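Local structure of Non-reducing end beta-L-arabinofuranosidase (Bacteroides thetaiotaomicron, 5MQO) at residues A384-G387 and N388-N392; T410-Y413 and N414-S418; V598-G602 and P603-C607; L676-Y679 and Y680-G683. The protein is a family GH127 glycoside hydrolase that probably cleaves sugar linkages in complex plant pectin, with aceric acidase as its likely activity. All blocks are in the same frame, centred on the assembly; numbering follows the deposited sequence.

Overall arrangement
All four contacts are local, each made within one continuous stretch, so they follow in series and none nests or crosses. Interaction 1 lies within helix 382-399 of the catalytic domain. Interaction 2 follows at the far end of the next helix, 402-416, and the two touch, their centres about 10 Å apart. The chain then runs to the C-terminal domain. There interaction 3 closes the hairpin of strands 596-601 and 604-609. Interaction 4 turns the chain as it leaves strand 670-678, the sheet neighbour of 604-609. Interaction 2 touches both interactions 3 and 4. It thus ties the catalytic helices to the C-terminal sheet, while interaction 1 touches interaction 2 but neither of the C-terminal contacts.

Interaction 1 of 4, residues A384-G387 and N388-N392; sequences ANIG and NMLFN
Helix 382-399 belongs to the alpha/alpha barrel of the catalytic domain, and here Ile386 meets Leu390 and Gly387 meets Phe391 one turn further on. Four i to i+4 backbone bonds run in sequence: Asn388 N to Ala384 O, Met389 N to Asn385 O, Leu390 N to Ile386 O and Phe391 N to Gly387 O. The last is the shortest, 2.8 Å between Phe391 N and Gly387 O. Ile386 and Leu390 lie side by side and point the same way. Ile386 CG2 touches Leu390 CD1 at 3.9 Å. Leu390 CG sits beside its own backbone N (chi1 -62°). That N bonds to Ile386 O, and CG packs on the same oxygen, 3.2 Å from Leu390 CG to Ile386 O. Further along, Asn388 O is gripped twice. Asn392 ND2 reaches Asn388 O at 2.7 Å in a nearly straight bond (176°), and Asn392 N binds it from the opposite face of the carbonyl plane. The oxygen lies in the amide plane of Asn392, and Trp327 NE1 bonds to Asn392 OD1, so the rotation of this amide is fixed. The buried Asn385 amide is held too: ND2 gives to Ser415 O and Asn380 O, and OD1 takes Cys341 N. Around Ile386 the helix packs on three others, against Val416 of 402-416, Tyr302 of 297-314 and Thr465 of 458-466.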
loop_
_atom_site.group_PDB
_atom_site.type_symbol
_atom_site.label_atom_id
_atom_site.label_comp_id
_atom_site.label_asym_id
_atom_site.label_seq_id
_atom_site.Cartn_x
_atom_site.Cartn_y
_atom_site.Cartn_z
ATOM N N ALA A 384 7.970 0.276 2.608
ATOM C CA ALA A 384 8.271 -0.726 1.568
ATOM C C ALA A 384 6.965 -1.320 1.078
ATOM O O ALA A 384 6.823 -1.655 -0.115
ATOM C CB ALA A 384 9.175 -1.845 2.108
ATOM N N ASN A 385 6.025 -1.447 2.017
ATOM C CA ASN A 385 4.741 -2.073 1.753
ATOM C C ASN A 385 3.870 -1.066 0.955
ATOM O O ASN A 385 3.191 -1.430 0.021
ATOM C CB ASN A 385 4.104 -2.500 3.064
ATOM C CG ASN A 385 5.085 -3.221 4.001
ATOM O OD1 ASN A 385 6.143 -3.678 3.581
ATOM N ND2 ASN A 385 4.738 -3.302 5.288
ATOM N N ILE A 386 3.976 0.212 1.302
ATOM C CA ILE A 386 3.381 1.311 0.532
ATOM C C ILE A 386 3.995 1.360 -0.858
ATOM O O ILE A 386 3.334 1.727 -1.817
ATOM C CB ILE A 386 3.598 2.685 1.236
ATOM C CG1 ILE A 386 2.819 2.723 2.556
ATOM C CG2 ILE A 386 3.212 3.868 0.327
ATOM C CD1 ILE A 386 3.097 3.927 3.428
ATOM N N GLY A 387 5.279 1.044 -0.941
ATOM C CA GLY A 387 5.967 0.993 -2.215
ATOM C C GLY A 387 5.390 -0.074 -3.122
ATOM O O GLY A 387 5.070 0.199 -4.270
ATOM N N ASN A 388 5.255 -1.288 -2.597
ATOM C CA ASN A 388 4.645 -2.387 -3.341
ATOM C C ASN A 388 3.209 -2.009 -3.776
ATOM O O ASN A 388 2.782 -2.363 -4.876
ATOM C CB ASN A 388 4.624 -3.644 -2.489
ATOM C CG ASN A 388 4.327 -4.906 -3.287
ATOM O OD1 ASN A 388 4.719 -5.064 -4.456
ATOM N ND2 ASN A 388 3.663 -5.847 -2.632
ATOM N N MET A 389 2.488 -1.284 -2.924
ATOM C CA MET A 389 1.136 -0.842 -3.232
ATOM C C MET A 389 1.098 0.129 -4.432
ATOM O O MET A 389 0.332 -0.061 -5.362
ATOM C CB MET A 389 0.544 -0.162 -2.007
ATOM C CG MET A 389 -0.868 0.341 -2.217
ATOM S SD MET A 389 -1.494 1.298 -0.842
ATOM C CE MET A 389 -2.801 2.159 -1.678
ATOM N N LEU A 390 1.935 1.162 -4.372
ATOM C CA LEU A 390 2.072 2.153 -5.424
ATOM C C LEU A 390 2.687 1.571 -6.719
ATOM O O LEU A 390 2.309 1.980 -7.802
ATOM C CB LEU A 390 2.913 3.312 -4.936
ATOM C CG LEU A 390 2.475 4.183 -3.757
ATOM C CD1 LEU A 390 3.643 5.083 -3.327
ATOM C CD2 LEU A 390 1.272 5.041 -4.071
ATOM N N PHE A 391 3.625 0.629 -6.614
ATOM C CA PHE A 391 4.081 -0.138 -7.793
ATOM C C PHE A 391 2.865 -0.806 -8.447
ATOM O O PHE A 391 2.605 -0.620 -9.639
ATOM C CB PHE A 391 5.165 -1.165 -7.407
ATOM C CG PHE A 391 5.647 -2.070 -8.543
ATOM C CD1 PHE A 391 5.787 -1.613 -9.861
ATOM C CD2 PHE A 391 6.026 -3.382 -8.272
ATOM C CE1 PHE A 391 6.250 -2.451 -10.883
ATOM C CE2 PHE A 391 6.490 -4.226 -9.299
ATOM C CZ PHE A 391 6.587 -3.756 -10.610
ATOM N N ASN A 392 2.073 -1.511 -7.652
ATOM C CA ASN A 392 0.983 -2.276 -8.231
ATOM C C ASN A 392 -0.112 -1.385 -8.825
ATOM O O ASN A 392 -0.811 -1.771 -9.767
ATOM C CB ASN A 392 0.400 -3.248 -7.212
ATOM C CG ASN A 392 1.174 -4.524 -7.149
ATOM O OD1 ASN A 392 0.846 -5.500 -7.812
ATOM N ND2 ASN A 392 2.238 -4.515 -6.376
#

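Interaction 2 of 4, residues T410-Y413 and N414-S418; sequences TCLY and NSVLS
Asn414 reaches back to Thr410 with two donors, and both bond to Thr410 O. Asn414 N stands 3.1 Å from Thr410 O, in the usual helical bond. Asn414 ND2 stands 2.9 Å from Thr410 O, lies in the carbonyl plane and uses a lone pair. The side chain can do this because CG sits beside its own backbone N (chi1 -54°). The amide is not flat to the bond, since Thr410 O lies 27° out of its plane. Ser415 N bonds to Cys411 O. Leu417 N then bonds to Leu412 O at 3.1 Å, an i to i+5 link that goes with the wider pi-type turn at 414-416. The packing is mostly side chain on backbone carbonyl. Val416 CG2 lies 3.4 Å from Cys411 O, and Leu417 CB lies 3.2 Å from Leu412 O. Leu412 CD1 and Val416 CG1 touch only loosely, at 4.5 Å. Beyond the helix, Asn414 ND2 also gives to Pro603 O, and Asn414 OD1 accepts from Val605 N. Ser415 OG bonds to Thr338 O. A leucine in place of Asn414 would probably leave Pro603 O and Val605 N without their mates and cut the polar tie to that hairpin. One buried amide therefore serves two purposes: it doubles a helical bond and joins the catalytic domain to the C-terminal domain, with both of its polar ends satisfied.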
loop_
_atom_site.group_PDB
_atom_site.type_symbol
_atom_site.label_atom_id
_atom_site.label_comp_id
_atom_site.label_asym_id
_atom_site.label_seq_id
_atom_site.Cartn_x
_atom_site.Cartn_y
_atom_site.Cartn_z
ATOM N N THR A 410 -4.572 -5.965 -0.918
ATOM C CA THR A 410 -3.825 -6.762 0.065
ATOM C C THR A 410 -2.874 -5.884 0.865
ATOM O O THR A 410 -2.910 -5.901 2.099
ATOM C CB THR A 410 -3.019 -7.850 -0.653
ATOM O OG1 THR A 410 -3.927 -8.583 -1.486
ATOM C CG2 THR A 410 -2.280 -8.805 0.328
ATOM N N CYS A 411 -2.092 -5.071 0.161
ATOM C CA CYS A 411 -1.141 -4.169 0.806
ATOM C C CYS A 411 -1.831 -3.154 1.714
ATOM O O CYS A 411 -1.454 -2.983 2.894
ATOM C CB CYS A 411 -0.254 -3.478 -0.237
ATOM S SG CYS A 411 0.967 -4.582 -1.004
ATOM N N LEU A 412 -2.870 -2.519 1.179
ATOM C CA LEU A 412 -3.577 -1.474 1.915
ATOM C C LEU A 412 -4.137 -1.921 3.267
ATOM O O LEU A 412 -3.861 -1.241 4.253
ATOM C CB LEU A 412 -4.686 -0.826 1.061
ATOM C CG LEU A 412 -5.461 0.366 1.665
ATOM C CD1 LEU A 412 -4.606 1.558 2.076
ATOM C CD2 LEU A 412 -6.527 0.823 0.676
ATOM N N TYR A 413 -4.900 -3.031 3.319
ATOM C CA TYR A 413 -5.463 -3.516 4.603
ATOM C C TYR A 413 -4.391 -4.171 5.517
ATOM O O TYR A 413 -4.430 -4.016 6.724
ATOM C CB TYR A 413 -6.627 -4.501 4.426
ATOM C CG TYR A 413 -7.913 -3.965 3.809
ATOM C CD1 TYR A 413 -8.909 -3.375 4.579
ATOM C CD2 TYR A 413 -8.158 -4.102 2.456
ATOM C CE1 TYR A 413 -10.099 -2.885 3.998
ATOM C CE2 TYR A 413 -9.339 -3.637 1.881
ATOM C CZ TYR A 413 -10.307 -3.037 2.647
ATOM O OH TYR A 413 -11.436 -2.579 1.990
ATOM N N ASN A 414 -3.422 -4.868 4.964
ATOM C CA ASN A 414 -2.638 -5.797 5.793
ATOM C C ASN A 414 -1.183 -5.408 6.100
ATOM O O ASN A 414 -0.610 -5.959 7.035
ATOM C CB ASN A 414 -2.654 -7.187 5.147
ATOM C CG ASN A 414 -4.043 -7.660 4.897
ATOM O OD1 ASN A 414 -4.786 -7.864 5.829
ATOM N ND2 ASN A 414 -4.429 -7.761 3.647
ATOM N N SER A 415 -0.582 -4.515 5.307
ATOM C CA SER A 415 0.787 -4.073 5.565
ATOM C C SER A 415 1.012 -2.570 5.505
ATOM O O SER A 415 2.141 -2.116 5.623
ATOM C CB SER A 415 1.728 -4.799 4.618
ATOM O OG SER A 415 1.331 -4.681 3.270
ATOM N N VAL A 416 -0.055 -1.798 5.358
ATOM C CA VAL A 416 0.010 -0.329 5.391
ATOM C C VAL A 416 -0.844 0.153 6.570
ATOM O O VAL A 416 -0.346 0.846 7.466
ATOM C CB VAL A 416 -0.501 0.259 4.057
ATOM C CG1 VAL A 416 -0.608 1.773 4.115
ATOM C CG2 VAL A 416 0.417 -0.156 2.921
ATOM N N LEU A 417 -2.117 -0.246 6.578
ATOM C CA LEU A 417 -2.999 0.052 7.680
ATOM C C LEU A 417 -2.490 -0.552 9.004
ATOM O O LEU A 417 -2.779 -0.016 10.090
ATOM C CB LEU A 417 -4.417 -0.415 7.343
ATOM C CG LEU A 417 -5.552 -0.223 8.349
ATOM C CD1 LEU A 417 -5.826 1.232 8.685
ATOM C CD2 LEU A 417 -6.796 -0.871 7.798
ATOM N N SER A 418 -1.711 -1.631 8.935
ATOM C CA SER A 418 -1.102 -2.201 10.156
ATOM C C SER A 418 -0.078 -1.258 10.778
ATOM O O SER A 418 0.244 -1.360 11.945
ATOM C CB SER A 418 -0.407 -3.508 9.830
ATOM O OG SER A 418 0.695 -3.240 8.989
#

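Interaction 3 of 4, residues V598-G602 and P603-C607; sequences VVKRG and PLVYC
Tyr606 N bonds to Val599 O at 2.7 Å, the shortest of three backbone bonds across this hairpin. The other two join Arg601 and Leu604 as an antiparallel hydrogen-bonded pair. Arg601 N meets Leu604 O in the carbonyl plane. Leu604 N meets Arg601 O at 3.2 Å from 45° out of that carbonyl's plane, as it closes a type II' turn. Gly602 takes the positive phi of this turn (59°), and Pro603 follows it. Lys600 and Val605 form the next, non-hydrogen-bonded pair. Here Lys600 CA makes a CA-H...O contact of 3.3 Å with Leu604 O. The Tyr606 ring meets Val599 O at its edge. With CG beside its own N (chi1 -86°), the ring runs back toward the turn, and CE1 reaches Arg601 CB at 3.8 Å. Its OH bonds to Val643 O. With an alanine here, Val643 O is likely to lose its hydroxyl partner, and a gap would probably open beside Arg601 CB. On the other face the Val605 and Val598 side chains cross at about a right angle, with Val605 CG1 3.7 Å from Val598 CG2. The Val605 side chain also slants across the Lys600 chain, Val605 CG2 4.1 Å from Lys600 CE. In the sheet, strand 581-584 pairs with 596-601, strand 670-678 pairs with 604-609, and Val692 of strand 690-697 packs on Val598 and Val605.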
loop_
_atom_site.group_PDB
_atom_site.type_symbol
_atom_site.label_atom_id
_atom_site.label_comp_id
_atom_site.label_asym_id
_atom_site.label_seq_id
_atom_site.Cartn_x
_atom_site.Cartn_y
_atom_site.Cartn_z
ATOM N N VAL A 598 -2.260 -19.982 7.515
ATOM C CA VAL A 598 -2.702 -18.615 7.762
ATOM C C VAL A 598 -4.199 -18.530 7.400
ATOM O O VAL A 598 -4.644 -19.141 6.410
ATOM C CB VAL A 598 -1.927 -17.583 6.917
ATOM C CG1 VAL A 598 -2.038 -17.866 5.416
ATOM C CG2 VAL A 598 -2.424 -16.168 7.203
ATOM N N VAL A 599 -4.944 -17.747 8.187
ATOM C CA VAL A 599 -6.383 -17.616 8.028
ATOM C C VAL A 599 -6.732 -16.288 7.380
ATOM O O VAL A 599 -6.483 -15.241 7.957
ATOM C CB VAL A 599 -7.111 -17.656 9.396
ATOM C CG1 VAL A 599 -8.617 -17.553 9.191
ATOM C CG2 VAL A 599 -6.750 -18.907 10.186
ATOM N N LYS A 600 -7.348 -16.327 6.210
ATOM C CA LYS A 600 -7.962 -15.135 5.605
ATOM C C LYS A 600 -9.488 -15.234 5.694
ATOM O O LYS A 600 -10.050 -16.322 5.859
ATOM C CB LYS A 600 -7.550 -14.988 4.134
ATOM C CG LYS A 600 -6.071 -14.639 3.911
ATOM C CD LYS A 600 -5.683 -14.244 2.465
ATOM C CE LYS A 600 -6.116 -12.826 2.136
ATOM N NZ LYS A 600 -5.741 -12.377 0.784
ATOM N N ARG A 601 -10.135 -14.079 5.619
ATOM C CA ARG A 601 -11.557 -13.978 5.309
ATOM C C ARG A 601 -11.704 -12.778 4.399
ATOM O O ARG A 601 -11.379 -11.633 4.781
ATOM C CB ARG A 601 -12.415 -13.808 6.565
ATOM C CG ARG A 601 -13.888 -13.601 6.274
ATOM C CD ARG A 601 -14.818 -13.981 7.425
ATOM N NE ARG A 601 -16.200 -13.882 6.927
ATOM C CZ ARG A 601 -16.986 -12.797 6.981
ATOM N NH1 ARG A 601 -16.614 -11.659 7.600
ATOM N NH2 ARG A 601 -18.188 -12.867 6.425
ATOM N N GLY A 602 -12.167 -13.030 3.181
ATOM C CA GLY A 602 -12.159 -11.981 2.200
ATOM C C GLY A 602 -10.715 -11.526 2.033
ATOM O O GLY A 602 -9.823 -12.397 1.870
ATOM N N PRO A 603 -10.471 -10.187 2.105
ATOM C CA PRO A 603 -9.156 -9.580 1.899
ATOM C C PRO A 603 -8.295 -9.433 3.142
ATOM O O PRO A 603 -7.121 -9.017 3.021
ATOM C CB PRO A 603 -9.497 -8.196 1.365
ATOM C CG PRO A 603 -10.760 -7.840 2.082
ATOM C CD PRO A 603 -11.507 -9.144 2.310
ATOM N N LEU A 604 -8.835 -9.762 4.312
ATOM C CA LEU A 604 -8.094 -9.567 5.558
ATOM C C LEU A 604 -7.354 -10.818 5.949
ATOM O O LEU A 604 -7.935 -11.886 6.054
ATOM C CB LEU A 604 -9.016 -9.156 6.703
ATOM C CG LEU A 604 -9.744 -7.817 6.499
ATOM C CD1 LEU A 604 -10.646 -7.527 7.689
ATOM C CD2 LEU A 604 -8.795 -6.645 6.271
ATOM N N VAL A 605 -6.063 -10.680 6.168
ATOM C CA VAL A 605 -5.254 -11.734 6.797
ATOM C C VAL A 605 -5.548 -11.655 8.274
ATOM O O VAL A 605 -5.569 -10.556 8.854
ATOM C CB VAL A 605 -3.744 -11.508 6.529
ATOM C CG1 VAL A 605 -2.862 -12.467 7.338
ATOM C CG2 VAL A 605 -3.503 -11.620 5.034
ATOM N N TYR A 606 -5.812 -12.805 8.868
ATOM C CA TYR A 606 -6.051 -12.854 10.297
ATOM C C TYR A 606 -4.803 -13.326 11.037
ATOM O O TYR A 606 -3.909 -13.958 10.459
ATOM C CB TYR A 606 -7.264 -13.733 10.619
ATOM C CG TYR A 606 -8.570 -12.974 10.536
ATOM C CD1 TYR A 606 -9.147 -12.671 9.300
ATOM C CD2 TYR A 606 -9.213 -12.549 11.679
ATOM C CE1 TYR A 606 -10.325 -11.953 9.210
ATOM C CE2 TYR A 606 -10.397 -11.854 11.612
ATOM C CZ TYR A 606 -10.956 -11.554 10.371
ATOM O OH TYR A 606 -12.128 -10.844 10.281
ATOM N N CYS A 607 -4.784 -13.012 12.331
ATOM C CA CYS A 607 -3.737 -13.449 13.252
ATOM C C CYS A 607 -4.324 -13.828 14.577
ATOM O O CYS A 607 -5.509 -13.613 14.808
ATOM C CB CYS A 607 -2.751 -12.309 13.486
ATOM S SG CYS A 607 -3.432 -10.908 14.389
#

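Interaction 4 of 4, residues L676-Y679 and Y680-G683; sequences LIPY and YAWG
Tyr679 and Trp682 lie side by side and point the same way, their rings in an offset stack. The tyrosine ring and the five-membered ring of Trp682 have centroids 5.0 Å apart and planes at 24°. Trp682 CD1 sits over one face of the Tyr679 ring near its rim, 3.9 Å from Tyr679 CE1. The Tyr679 carbonyl helps set this pose. Trp682 N bonds to Tyr679 O at 2.7 Å from well above the carbonyl plane. The same oxygen lies at the edge of the indole, near its plane, 3.2 Å from Trp682 CD1. Strand 670-678 of the C-terminal domain ends here in two overlapping i to i+3 turns. The first is closed by a weak bond from Ala681 N to Pro678 O, the second by the Trp682 bond. Tyr680 leaves the turn on another side. Its CG stands between the backbone N and the carbonyl carbon (chi1 82°), which carries the ring back alongside Pro678, with Tyr680 CE2 3.4 Å from Pro678 CB. Ile677 CD1 meets Ala681 O at 3.6 Å. Tyr679 OH bonds to Pro432 O, and Arg449 makes a cation-pi contact with Trp682.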
loop_
_atom_site.group_PDB
_atom_site.type_symbol
_atom_site.label_atom_id
_atom_site.label_comp_id
_atom_site.label_asym_id
_atom_site.label_seq_id
_atom_site.Cartn_x
_atom_site.Cartn_y
_atom_site.Cartn_z
ATOM N N LEU A 676 -9.466 -15.297 16.602
ATOM C CA LEU A 676 -8.576 -14.597 15.655
ATOM C C LEU A 676 -9.081 -13.189 15.389
ATOM O O LEU A 676 -10.288 -12.977 15.313
ATOM C CB LEU A 676 -8.481 -15.371 14.349
ATOM C CG LEU A 676 -8.028 -16.833 14.501
ATOM C CD1 LEU A 676 -7.817 -17.509 13.147
ATOM C CD2 LEU A 676 -6.748 -16.926 15.310
ATOM N N ILE A 677 -8.166 -12.225 15.286
ATOM C CA ILE A 677 -8.521 -10.851 14.874
ATOM C C ILE A 677 -7.713 -10.467 13.643
ATOM O O ILE A 677 -6.719 -11.133 13.320
ATOM C CB ILE A 677 -8.300 -9.786 15.990
ATOM C CG1 ILE A 677 -6.816 -9.614 16.330
ATOM C CG2 ILE A 677 -9.098 -10.126 17.242
ATOM C CD1 ILE A 677 -6.514 -8.299 17.014
ATOM N N PRO A 678 -8.121 -9.398 12.951
ATOM C CA PRO A 678 -7.374 -9.008 11.764
ATOM C C PRO A 678 -5.975 -8.557 12.120
ATOM O O PRO A 678 -5.780 -7.913 13.156
ATOM C CB PRO A 678 -8.182 -7.828 11.214
ATOM C CG PRO A 678 -9.553 -8.051 11.743
ATOM C CD PRO A 678 -9.289 -8.535 13.131
ATOM N N TYR A 679 -5.016 -8.918 11.281
ATOM C CA TYR A 679 -3.634 -8.547 11.508
ATOM C C TYR A 679 -3.510 -7.070 11.709
ATOM O O TYR A 679 -2.876 -6.656 12.680
ATOM C CB TYR A 679 -2.766 -8.982 10.347
ATOM C CG TYR A 679 -1.329 -8.565 10.402
ATOM C CD1 TYR A 679 -0.426 -9.176 11.289
ATOM C CD2 TYR A 679 -0.852 -7.602 9.534
ATOM C CE1 TYR A 679 0.922 -8.795 11.314
ATOM C CE2 TYR A 679 0.486 -7.227 9.534
ATOM C CZ TYR A 679 1.373 -7.815 10.421
ATOM O OH TYR A 679 2.678 -7.406 10.390
ATOM N N TYR A 680 -4.154 -6.269 10.849
ATOM C CA TYR A 680 -3.965 -4.828 10.915
ATOM C C TYR A 680 -4.259 -4.298 12.317
ATOM O O TYR A 680 -3.574 -3.405 12.786
ATOM C CB TYR A 680 -4.811 -4.091 9.871
ATOM C CG TYR A 680 -6.252 -3.861 10.258
ATOM C CD1 TYR A 680 -6.628 -2.747 10.976
ATOM C CD2 TYR A 680 -7.240 -4.764 9.883
ATOM C CE1 TYR A 680 -7.951 -2.550 11.323
ATOM C CE2 TYR A 680 -8.568 -4.576 10.238
ATOM C CZ TYR A 680 -8.906 -3.474 10.958
ATOM O OH TYR A 680 -10.199 -3.292 11.288
ATOM N N ALA A 681 -5.266 -4.869 12.977
ATOM C CA ALA A 681 -5.655 -4.498 14.344
ATOM C C ALA A 681 -4.800 -5.121 15.473
ATOM O O ALA A 681 -5.145 -4.945 16.658
ATOM C CB ALA A 681 -7.113 -4.879 14.569
ATOM N N TRP A 682 -3.704 -5.825 15.150
ATOM C CA TRP A 682 -2.872 -6.393 16.210
ATOM C C TRP A 682 -2.206 -5.277 17.016
ATOM O O TRP A 682 -2.105 -4.134 16.552
ATOM C CB TRP A 682 -1.872 -7.447 15.703
ATOM C CG TRP A 682 -0.534 -6.998 15.392
ATOM C CD1 TRP A 682 -0.113 -6.490 14.229
ATOM C CD2 TRP A 682 0.603 -7.052 16.244
ATOM N NE1 TRP A 682 1.212 -6.212 14.282
ATOM C CE2 TRP A 682 1.684 -6.538 15.519
ATOM C CE3 TRP A 682 0.816 -7.476 17.569
ATOM C CZ2 TRP A 682 2.990 -6.443 16.055
ATOM C CZ3 TRP A 682 2.108 -7.367 18.112
ATOM C CH2 TRP A 682 3.180 -6.860 17.347
ATOM N N GLY A 683 -1.819 -5.627 18.243
ATOM C CA GLY A 683 -1.076 -4.743 19.116
ATOM C C GLY A 683 -1.798 -3.476 19.527
ATOM O O GLY A 683 -1.153 -2.470 19.703
#